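Local coordinates for polyketide Synthase III (Ectocarpus siliculosus, PDB 4B0N), which probably works as a type III polyketide synthase of the chalcone/stilbene synthase family, an acyltransferase linked to phlorotannin monomer biosynthesis in a brown alga, at residues Thr40-Ile45 against Ala266-His271; Ala46-Gly51 against Phe372-Val377; Ile154-Val159 against Lys214-Ile219; Gly200-Asn205 against Asn270-Met275. All coordinates share one frame; numbering follows the deposited sequence.

Contact 1 (Thr40-Ile45 against Ala266-His271)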
# COMPACT_ATOMS: atom_id res chain seq x y z
N THR A 40 9.70 24.63 14.56
CA THR A 40 9.28 23.98 13.32
C THR A 40 10.19 22.79 13.01
O THR A 40 11.42 22.92 13.04
CB THR A 40 9.30 24.96 12.13
OG1 THR A 40 8.80 26.23 12.55
CG2 THR A 40 8.46 24.44 10.98
N VAL A 41 9.57 21.64 12.74
CA VAL A 41 10.31 20.42 12.42
C VAL A 41 10.12 20.02 10.95
O VAL A 41 9.01 19.73 10.50
CB VAL A 41 9.97 19.27 13.40
CG1 VAL A 41 8.46 19.11 13.57
CG2 VAL A 41 10.60 17.96 12.96
N TYR A 42 11.22 20.04 10.20
CA TYR A 42 11.22 19.74 8.77
C TYR A 42 11.73 18.33 8.49
O TYR A 42 12.66 17.87 9.14
CB TYR A 42 12.09 20.75 8.03
CG TYR A 42 11.58 22.18 8.06
CD1 TYR A 42 10.59 22.61 7.18
CD2 TYR A 42 12.12 23.11 8.96
CE1 TYR A 42 10.13 23.92 7.21
CE2 TYR A 42 11.67 24.42 8.99
CZ TYR A 42 10.68 24.82 8.11
OH TYR A 42 10.22 26.11 8.13
N PRO A 43 11.12 17.64 7.50
CA PRO A 43 11.67 16.35 7.08
C PRO A 43 12.87 16.51 6.16
O PRO A 43 12.84 17.31 5.21
CB PRO A 43 10.50 15.69 6.34
CG PRO A 43 9.63 16.81 5.90
CD PRO A 43 9.83 17.95 6.86
N VAL A 44 13.94 15.77 6.46
CA VAL A 44 15.18 15.82 5.67
C VAL A 44 15.62 14.41 5.30
O VAL A 44 15.56 13.49 6.12
CB VAL A 44 16.34 16.50 6.44
CG1 VAL A 44 17.53 16.71 5.52
CG2 VAL A 44 15.91 17.83 7.05
N ILE A 45 16.07 14.25 4.06
CA ILE A 45 16.71 13.01 3.62
C ILE A 45 18.12 12.95 4.20
O ILE A 45 19.02 13.69 3.78
CB ILE A 45 16.73 12.89 2.07
CG1 ILE A 45 15.30 12.84 1.53
CG2 ILE A 45 17.52 11.66 1.63
CD1 ILE A 45 15.16 13.25 0.08
N ALA A 266 15.73 20.55 2.80
CA ALA A 266 14.67 19.79 3.45
C ALA A 266 13.41 19.79 2.60
O ALA A 266 13.16 20.74 1.84
CB ALA A 266 14.38 20.36 4.83
N ILE A 267 12.61 18.73 2.71
CA ILE A 267 11.33 18.66 2.00
C ILE A 267 10.30 19.54 2.73
O ILE A 267 9.67 19.12 3.70
CB ILE A 267 10.85 17.20 1.81
CG1 ILE A 267 11.96 16.35 1.16
CG2 ILE A 267 9.59 17.17 0.95
CD1 ILE A 267 11.71 14.86 1.17
N VAL A 268 10.15 20.77 2.23
CA VAL A 268 9.32 21.79 2.87
C VAL A 268 7.82 21.54 2.70
O VAL A 268 7.03 21.84 3.61
CB VAL A 268 9.68 23.21 2.36
CG1 VAL A 268 8.95 24.28 3.16
CG2 VAL A 268 11.18 23.45 2.46
N ASP A 269 7.42 21.01 1.55
CA ASP A 269 6.01 20.74 1.28
C ASP A 269 5.80 19.61 0.28
O ASP A 269 6.72 19.23 -0.45
CB ASP A 269 5.30 22.01 0.78
CG ASP A 269 3.78 21.95 0.93
OD1 ASP A 269 3.29 21.34 1.91
OD2 ASP A 269 3.08 22.52 0.07
N ASN A 270 4.58 19.07 0.27
CA ASN A 270 4.13 18.14 -0.77
C ASN A 270 2.82 18.62 -1.38
O ASN A 270 1.99 19.23 -0.71
CB ASN A 270 4.00 16.71 -0.22
CG ASN A 270 3.22 16.64 1.08
OD1 ASN A 270 2.00 16.81 1.10
ND2 ASN A 270 3.93 16.38 2.17
N HIS A 271 2.64 18.35 -2.67
CA HIS A 271 1.45 18.77 -3.39
C HIS A 271 0.98 17.70 -4.32
O HIS A 271 1.78 16.95 -4.89
CB HIS A 271 1.72 20.07 -4.15
CG HIS A 271 0.47 20.75 -4.66
ND1 HIS A 271 -0.50 21.20 -3.84
CD2 HIS A 271 0.07 21.08 -5.96
CE1 HIS A 271 -1.48 21.77 -4.57
NE2 HIS A 271 -1.13 21.69 -5.86
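Ile-267 meets Pro-43 and Ile-45 where strand 42-51 runs past strand 265-274, the short strand segments inclined at 140° and 4.8 Å apart at their closest. Its side chain can be followed outward. CB sits beside Pro-43, 4.3 Å from the ring atom CG. From CB, CG2 leads off to Asn-205 of helix 196-210. CG1 lies anti to the carbonyl carbon (chi1 -52°) and carries CD1, which meets the tip of Ile-45, CD1 to CD1 4.0 Å; the two isoleucines pass each other at a slant. Ala-266 CB touches both Val-44 CG2 (3.7 Å) and Tyr-42 CB (4.0 Å). The Tyr-42 ring reaches further along the strand, with CE1 4.2 Å from Val-268 CG1. One hydrogen bond joins the backbones, Ile-267 N to Pro-43 O at 2.9 Å; the bond is bent at the hydrogen (143°), although the donor lies almost on the carbonyl axis. Both strands are outermost in their own sheets, one in the N-terminal and one in the C-terminal half of this thiolase-like fold. With a single backbone bond and otherwise apolar contacts, the two sheets are joined here mainly by packing of carbon atoms and do not merge into one.

Contact 2 (Ala46-Gly51 against Phe372-Val377)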
# COMPACT_ATOMS: atom_id res chain seq x y z
N ALA A 46 18.31 12.07 5.19
CA ALA A 46 19.58 11.92 5.89
C ALA A 46 20.56 10.99 5.17
O ALA A 46 21.78 11.15 5.26
CB ALA A 46 19.35 11.45 7.32
N GLY A 47 20.01 10.01 4.45
CA GLY A 47 20.81 9.07 3.67
C GLY A 47 20.04 8.57 2.47
O GLY A 47 18.82 8.37 2.54
N MET A 48 20.75 8.38 1.37
CA MET A 48 20.14 7.89 0.13
C MET A 48 21.07 6.91 -0.57
O MET A 48 22.28 7.12 -0.62
CB MET A 48 19.79 9.07 -0.78
CG MET A 48 19.10 8.70 -2.09
SD MET A 48 18.23 10.08 -2.85
CE MET A 48 16.67 9.99 -1.98
N ALA A 49 20.49 5.84 -1.11
CA ALA A 49 21.25 4.88 -1.90
C ALA A 49 20.45 4.41 -3.11
O ALA A 49 19.24 4.18 -3.02
CB ALA A 49 21.67 3.69 -1.05
N ILE A 50 21.13 4.29 -4.24
CA ILE A 50 20.55 3.70 -5.45
C ILE A 50 21.09 2.28 -5.65
O ILE A 50 22.16 1.93 -5.14
CB ILE A 50 20.81 4.55 -6.71
CG1 ILE A 50 22.31 4.84 -6.90
CG2 ILE A 50 19.99 5.84 -6.65
CD1 ILE A 50 22.70 5.28 -8.29
N GLY A 51 20.33 1.47 -6.38
CA GLY A 51 20.70 0.08 -6.61
C GLY A 51 20.08 -0.50 -7.86
O GLY A 51 19.04 -0.03 -8.33
N PHE A 372 16.42 8.37 -8.52
CA PHE A 372 17.66 8.32 -9.28
C PHE A 372 18.05 9.71 -9.79
O PHE A 372 19.20 10.13 -9.65
CB PHE A 372 17.56 7.31 -10.44
CG PHE A 372 17.85 5.89 -10.04
CD1 PHE A 372 16.93 5.15 -9.30
CD2 PHE A 372 19.03 5.28 -10.43
CE1 PHE A 372 17.19 3.84 -8.95
CE2 PHE A 372 19.30 3.96 -10.08
CZ PHE A 372 18.38 3.24 -9.33
N VAL A 373 17.08 10.41 -10.39
CA VAL A 373 17.28 11.79 -10.85
C VAL A 373 17.64 12.68 -9.66
O VAL A 373 18.61 13.43 -9.70
CB VAL A 373 16.01 12.36 -11.54
CG1 VAL A 373 16.26 13.78 -12.03
CG2 VAL A 373 15.57 11.47 -12.69
N LEU A 374 16.84 12.57 -8.60
CA LEU A 374 17.06 13.30 -7.36
C LEU A 374 18.46 13.04 -6.82
O LEU A 374 19.15 13.98 -6.42
CB LEU A 374 15.98 12.90 -6.34
CG LEU A 374 15.64 13.73 -5.09
CD1 LEU A 374 16.43 13.23 -3.89
CD2 LEU A 374 15.80 15.24 -5.29
N SER A 375 18.88 11.78 -6.83
CA SER A 375 20.22 11.39 -6.37
C SER A 375 21.28 11.60 -7.45
O SER A 375 22.26 10.86 -7.53
CB SER A 375 20.24 9.94 -5.88
OG SER A 375 21.52 9.58 -5.40
N ARG A 376 21.06 12.62 -8.29
CA ARG A 376 22.07 13.12 -9.21
C ARG A 376 22.32 14.57 -8.86
O ARG A 376 23.46 15.04 -8.90
CB ARG A 376 21.60 13.01 -10.66
CG ARG A 376 21.74 11.62 -11.26
CD ARG A 376 21.41 11.65 -12.75
NE ARG A 376 22.25 12.61 -13.48
CZ ARG A 376 23.44 12.32 -14.00
NH1 ARG A 376 23.94 11.10 -13.89
NH2 ARG A 376 24.12 13.26 -14.64
N VAL A 377 21.24 15.26 -8.52
CA VAL A 377 21.27 16.65 -8.06
C VAL A 377 22.02 16.75 -6.74
O VAL A 377 22.82 17.67 -6.53
CB VAL A 377 19.83 17.20 -7.89
CG1 VAL A 377 19.85 18.58 -7.24
CG2 VAL A 377 19.12 17.26 -9.24
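In Ile-50, CG1 takes the position between the backbone N and the carbonyl carbon (chi1 55°), while CG2, on the other branch, is anti to the carbonyl carbon and faces the ring of Phe-372. Met-48 has CG anti to its backbone N, and the chain bends at its last torsion, chi3 -85°, which turns CE toward Leu-374. The Ile-50 CG2 methyl stands over the middle of the Phe-372 ring, 3.8 Å from the centroid and 4° off the ring normal, a CH-pi contact. Ile-50 CB approaches Phe-372 CE2 at 3.7 Å. Gly-51 O lies at the rim of the ring, in its plane, 3.5 Å from Phe-372 CZ. These side chains join strand 42-51 of the N-terminal sheet to helix 369-385, which belongs to the helical layer held between the two sheets in the layered thiolase-like fold. The helix also touches strand 327-330 of the C-terminal sheet, Leu-374 meeting Cys-329. At the other end of the contact Met-48 SD rests 3.6 Å from Ser-375 CB, and the Met-48 CE methyl is 3.8 Å from Leu-374 CD1, with the methionine and leucine side chains crossing at about a right angle. Phe-372 also meets the ring of Tyr-362 edge-to-face.

Contact 3 (Ile154-Val159 against Lys214-Ile219)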
# COMPACT_ATOMS: atom_id res chain seq x y z
N ILE A 154 16.28 2.75 12.99
CA ILE A 154 15.11 2.80 12.12
C ILE A 154 13.87 2.39 12.91
O ILE A 154 13.83 1.31 13.51
CB ILE A 154 15.30 1.90 10.86
CG1 ILE A 154 16.52 2.36 10.05
CG2 ILE A 154 14.03 1.87 10.01
CD1 ILE A 154 16.49 3.80 9.58
N SER A 155 12.87 3.27 12.91
CA SER A 155 11.62 3.04 13.64
C SER A 155 10.46 2.71 12.70
O SER A 155 9.52 2.01 13.09
CB SER A 155 11.25 4.28 14.46
OG SER A 155 12.29 4.62 15.36
N LYS A 156 10.54 3.22 11.48
CA LYS A 156 9.49 3.05 10.48
C LYS A 156 10.06 2.54 9.17
O LYS A 156 11.10 3.03 8.70
CB LYS A 156 8.74 4.37 10.26
CG LYS A 156 7.35 4.19 9.69
CD LYS A 156 6.92 5.41 8.89
CE LYS A 156 5.46 5.27 8.47
NZ LYS A 156 5.13 6.18 7.33
N LEU A 157 9.38 1.57 8.57
CA LEU A 157 9.78 1.01 7.29
C LEU A 157 8.63 1.08 6.29
O LEU A 157 7.52 0.61 6.57
CB LEU A 157 10.26 -0.44 7.46
CG LEU A 157 10.64 -1.28 6.24
CD1 LEU A 157 11.77 -0.66 5.45
CD2 LEU A 157 11.00 -2.69 6.70
N VAL A 158 8.90 1.69 5.14
CA VAL A 158 7.90 1.81 4.09
C VAL A 158 8.46 1.23 2.80
O VAL A 158 9.46 1.73 2.27
CB VAL A 158 7.46 3.27 3.88
CG1 VAL A 158 6.49 3.38 2.71
CG2 VAL A 158 6.84 3.84 5.15
N VAL A 159 7.82 0.16 2.32
CA VAL A 159 8.19 -0.45 1.04
C VAL A 159 7.16 -0.06 -0.02
O VAL A 159 5.96 -0.04 0.25
CB VAL A 159 8.29 -1.99 1.15
CG1 VAL A 159 8.57 -2.62 -0.21
CG2 VAL A 159 9.38 -2.38 2.14
N LYS A 214 12.94 10.53 15.86
CA LYS A 214 12.87 9.21 15.25
C LYS A 214 13.25 9.18 13.76
O LYS A 214 13.37 10.23 13.12
CB LYS A 214 11.50 8.56 15.51
CG LYS A 214 11.13 8.51 16.99
CD LYS A 214 10.11 7.43 17.31
CE LYS A 214 10.00 7.24 18.81
NZ LYS A 214 9.26 5.99 19.18
N TYR A 215 13.46 7.98 13.23
CA TYR A 215 13.97 7.80 11.87
C TYR A 215 13.15 6.81 11.05
O TYR A 215 12.79 5.73 11.53
CB TYR A 215 15.43 7.35 11.91
CG TYR A 215 16.39 8.38 12.48
CD1 TYR A 215 16.83 9.45 11.70
CD2 TYR A 215 16.86 8.27 13.78
CE1 TYR A 215 17.71 10.39 12.21
CE2 TYR A 215 17.74 9.21 14.31
CZ TYR A 215 18.16 10.26 13.52
OH TYR A 215 19.03 11.20 14.01
N ALA A 216 12.86 7.17 9.80
CA ALA A 216 12.05 6.35 8.91
C ALA A 216 12.80 6.02 7.62
O ALA A 216 13.53 6.86 7.08
CB ALA A 216 10.74 7.05 8.59
N LEU A 217 12.60 4.80 7.13
CA LEU A 217 13.25 4.32 5.91
C LEU A 217 12.23 4.03 4.81
O LEU A 217 11.37 3.17 4.96
CB LEU A 217 14.10 3.07 6.22
CG LEU A 217 14.80 2.28 5.11
CD1 LEU A 217 15.85 3.11 4.38
CD2 LEU A 217 15.42 1.01 5.68
N MET A 218 12.34 4.77 3.71
CA MET A 218 11.44 4.59 2.57
C MET A 218 12.20 3.95 1.41
O MET A 218 13.22 4.46 0.97
CB MET A 218 10.84 5.94 2.15
CG MET A 218 9.68 5.85 1.17
SD MET A 218 10.19 5.82 -0.56
CE MET A 218 10.55 7.56 -0.83
N ILE A 219 11.68 2.82 0.94
CA ILE A 219 12.35 2.05 -0.12
C ILE A 219 11.43 1.79 -1.29
O ILE A 219 10.36 1.19 -1.14
CB ILE A 219 12.90 0.70 0.40
CG1 ILE A 219 13.67 0.89 1.71
CG2 ILE A 219 13.78 0.04 -0.65
CD1 ILE A 219 14.11 -0.40 2.37
O HOH W 1 14.13 6.45 15.37
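Lys-156 and Val-158 alternate with Leu-217 and Ile-219 in a parallel pairing, segments 154-159 and 215-219 being inclined at only 18°. The pair is internal to the mixed sheet of the N-terminal half of the thiolase-like fold. Three backbone bonds form its regular part: Leu-217 N to Lys-156 O (2.8 Å), Val-158 N to Leu-217 O (2.9 Å) and Ile-219 N to Val-158 O (2.8 Å). Near the start the pattern slips. Tyr-215 O accepts Ser-155 N at 2.8 Å and, weakly, Lys-156 N; with psi of Ser-155 at -29°, two consecutive N-H groups point to one carbonyl. Between these bonds run CA-H...O contacts, for instance Met-218 CA to Val-158 O.

A water completes the polar set. It accepts from Tyr-215 N at 2.7 Å and is hydrogen-bonded to Ser-155 OG, bridging the beginnings of the two segments.

Apolar contacts lie on both faces. On one, Leu-157 CD1 touches both Leu-217 CD2 (4.0 Å) and Ile-219 CD1 (3.9 Å), while Ile-154 CG2 touches Leu-217 CB. On the other, Lys-156 CB packs on Ala-216 CB at 3.7 Å and Val-158 CG1 meets Met-218 CG; the extended lysine chain then runs off to Asn-203 O, to which NZ is hydrogen-bonded.

The face with Leu-217 and Ile-219 is packed by helix 121-146, through Val-136 and Ala-140, whereas Lys-156 and Met-218 face helix 196-210. Strand 185-190 continues the sheet beyond 154-161, and strand 245-255 beyond 215-223.

Contact 4 (Gly200-Asn205 against Asn270-Met275)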
# COMPACT_ATOMS: atom_id res chain seq x y z
N GLY A 200 5.33 7.58 -0.77
CA GLY A 200 6.23 7.06 0.26
C GLY A 200 6.90 8.18 1.03
O GLY A 200 6.98 8.13 2.26
N PHE A 201 7.37 9.20 0.31
CA PHE A 201 7.95 10.39 0.94
C PHE A 201 6.97 11.07 1.89
O PHE A 201 7.32 11.37 3.03
CB PHE A 201 8.48 11.38 -0.10
CG PHE A 201 9.92 11.17 -0.47
CD1 PHE A 201 10.91 11.11 0.52
CD2 PHE A 201 10.31 11.06 -1.80
CE1 PHE A 201 12.24 10.93 0.19
CE2 PHE A 201 11.65 10.88 -2.14
CZ PHE A 201 12.61 10.81 -1.14
N ARG A 202 5.74 11.29 1.43
CA ARG A 202 4.69 11.90 2.24
C ARG A 202 4.45 11.13 3.53
O ARG A 202 4.41 11.71 4.61
CB ARG A 202 3.38 12.01 1.47
CG ARG A 202 3.37 13.08 0.40
CD ARG A 202 1.94 13.39 -0.01
NE ARG A 202 1.89 14.10 -1.29
CZ ARG A 202 1.75 13.51 -2.47
NH1 ARG A 202 1.63 12.19 -2.55
NH2 ARG A 202 1.72 14.24 -3.57
N ASN A 203 4.29 9.82 3.40
CA ASN A 203 4.05 8.94 4.54
C ASN A 203 5.19 8.96 5.55
O ASN A 203 4.95 8.90 6.76
CB ASN A 203 3.78 7.52 4.06
CG ASN A 203 2.35 7.32 3.61
OD1 ASN A 203 1.68 8.25 3.15
ND2 ASN A 203 1.86 6.09 3.73
N ALA A 204 6.42 9.04 5.05
CA ALA A 204 7.59 9.14 5.91
C ALA A 204 7.71 10.52 6.56
O ALA A 204 8.01 10.62 7.76
CB ALA A 204 8.85 8.80 5.13
N ASN A 205 7.45 11.57 5.78
CA ASN A 205 7.47 12.94 6.29
C ASN A 205 6.46 13.14 7.42
O ASN A 205 6.78 13.74 8.45
CB ASN A 205 7.19 13.95 5.16
CG ASN A 205 8.23 13.90 4.05
OD1 ASN A 205 9.25 13.22 4.16
ND2 ASN A 205 7.97 14.63 2.97
N ASN A 270 4.58 19.07 0.27
CA ASN A 270 4.13 18.14 -0.77
C ASN A 270 2.82 18.62 -1.38
O ASN A 270 1.99 19.23 -0.71
CB ASN A 270 4.00 16.71 -0.22
CG ASN A 270 3.22 16.64 1.08
OD1 ASN A 270 2.00 16.81 1.10
ND2 ASN A 270 3.93 16.38 2.17
N HIS A 271 2.64 18.35 -2.67
CA HIS A 271 1.45 18.77 -3.39
C HIS A 271 0.98 17.70 -4.32
O HIS A 271 1.78 16.95 -4.89
CB HIS A 271 1.72 20.07 -4.15
CG HIS A 271 0.47 20.75 -4.66
ND1 HIS A 271 -0.50 21.20 -3.84
CD2 HIS A 271 0.07 21.08 -5.96
CE1 HIS A 271 -1.48 21.77 -4.57
NE2 HIS A 271 -1.13 21.69 -5.86
N ALA A 272 -0.34 17.60 -4.47
CA ALA A 272 -0.97 16.65 -5.38
C ALA A 272 -2.05 17.33 -6.21
O ALA A 272 -2.51 18.42 -5.86
CB ALA A 272 -1.55 15.48 -4.59
N TRP A 273 -2.43 16.70 -7.32
CA TRP A 273 -3.55 17.16 -8.14
C TRP A 273 -3.99 16.13 -9.13
O TRP A 273 -3.20 15.67 -9.96
CB TRP A 273 -3.21 18.46 -8.87
CG TRP A 273 -4.43 19.10 -9.47
CD1 TRP A 273 -4.84 19.08 -10.81
CD2 TRP A 273 -5.47 19.87 -8.77
NE1 TRP A 273 -6.01 19.76 -10.98
CE2 TRP A 273 -6.45 20.26 -9.80
CE3 TRP A 273 -5.68 20.26 -7.45
CZ2 TRP A 273 -7.58 21.01 -9.49
CZ3 TRP A 273 -6.82 21.02 -7.16
CH2 TRP A 273 -7.75 21.38 -8.15
N LEU A 274 -5.26 15.75 -9.04
CA LEU A 274 -5.87 14.83 -10.00
C LEU A 274 -6.45 15.61 -11.18
O LEU A 274 -7.21 16.56 -11.00
CB LEU A 274 -6.98 14.01 -9.32
CG LEU A 274 -7.19 12.54 -9.69
CD1 LEU A 274 -8.35 11.98 -8.88
CD2 LEU A 274 -7.45 12.32 -11.18
N MET A 275 -6.07 15.21 -12.39
CA MET A 275 -6.50 15.89 -13.61
C MET A 275 -7.84 15.34 -14.11
O MET A 275 -8.03 14.12 -14.19
CB MET A 275 -5.44 15.76 -14.70
CG MET A 275 -4.06 16.26 -14.29
SD MET A 275 -2.73 15.50 -15.25
CE MET A 275 -1.30 16.17 -14.42
O HOH W 2 0.47 16.51 -1.12
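Arg-202 and Asn-270 mark the nearest approach of the two backbones, CA to CA 7.0 Å. Here helix 200-205 lies 10.0 Å from strand 270-274, axis to axis, with the chain directions at 136°, so one long side chain has to span the gap. Arg-202 does so with a chain extended from CG to NE. Its methylene groups pass at a slant over the carboxamide of Asn-270, with Arg-202 CG 3.6 Å from Asn-270 CG, and the guanidinium and amide planes stand nearly perpendicular, at 87°. Asn-270 CG lies between its backbone N and carbonyl carbon (chi1 49°), against the arginine chain.

At the tip, Arg-202 NH2 donates to His-271 O at 3.0 Å. The oxygen lies in the guanidinium plane, but the donor stands well above the plane of the carbonyl, and the bond is bent. Ala-272 CB is 3.6 Å from the same NH2. A water bridges the two side chains: it donates to Asn-270 OD1 at 2.7 Å and accepts a weak bond from Arg-202 NE, so amide and guanidinium are linked through it as well as by contact.

Helix 196-210 is thus fixed to strand 265-274, an edge strand of the C-terminal sheet within this chain, while its Phe-201 packs on Ala-250 and Leu-252 of strand 245-255 in the other sheet. On the dimer side, Ala-272 packs on Val-184 of the second subunit, and Asn-203 is hydrogen-bonded to Thr-187 of that subunit.

In the fold
Contacts 1 and 2 use successive parts of strand 42-51, with centres about 17 Å apart, and reach onward to strand 265-274 and helix 369-385 of the C-terminal half. Contact 3, within the N-terminal sheet, lies about 16 Å from each of the other three centres. Contact 4 shares Asn-270 and His-271 with contact 1, about 12 Å away between centres. In chain order the segments run 40-51, 154-159, 200-205, 214-219, 266-275 and 372-377. Phe-201 of helix 196-210 touches Ile-45, Ile-267, Met-48 and Met-218, so this helix is packed against all of contacts 1, 2 and 3. Contacts 1, 2 and 4 thus link parts of the N- and C-terminal halves, while contact 3 is internal to the N-terminal sheet.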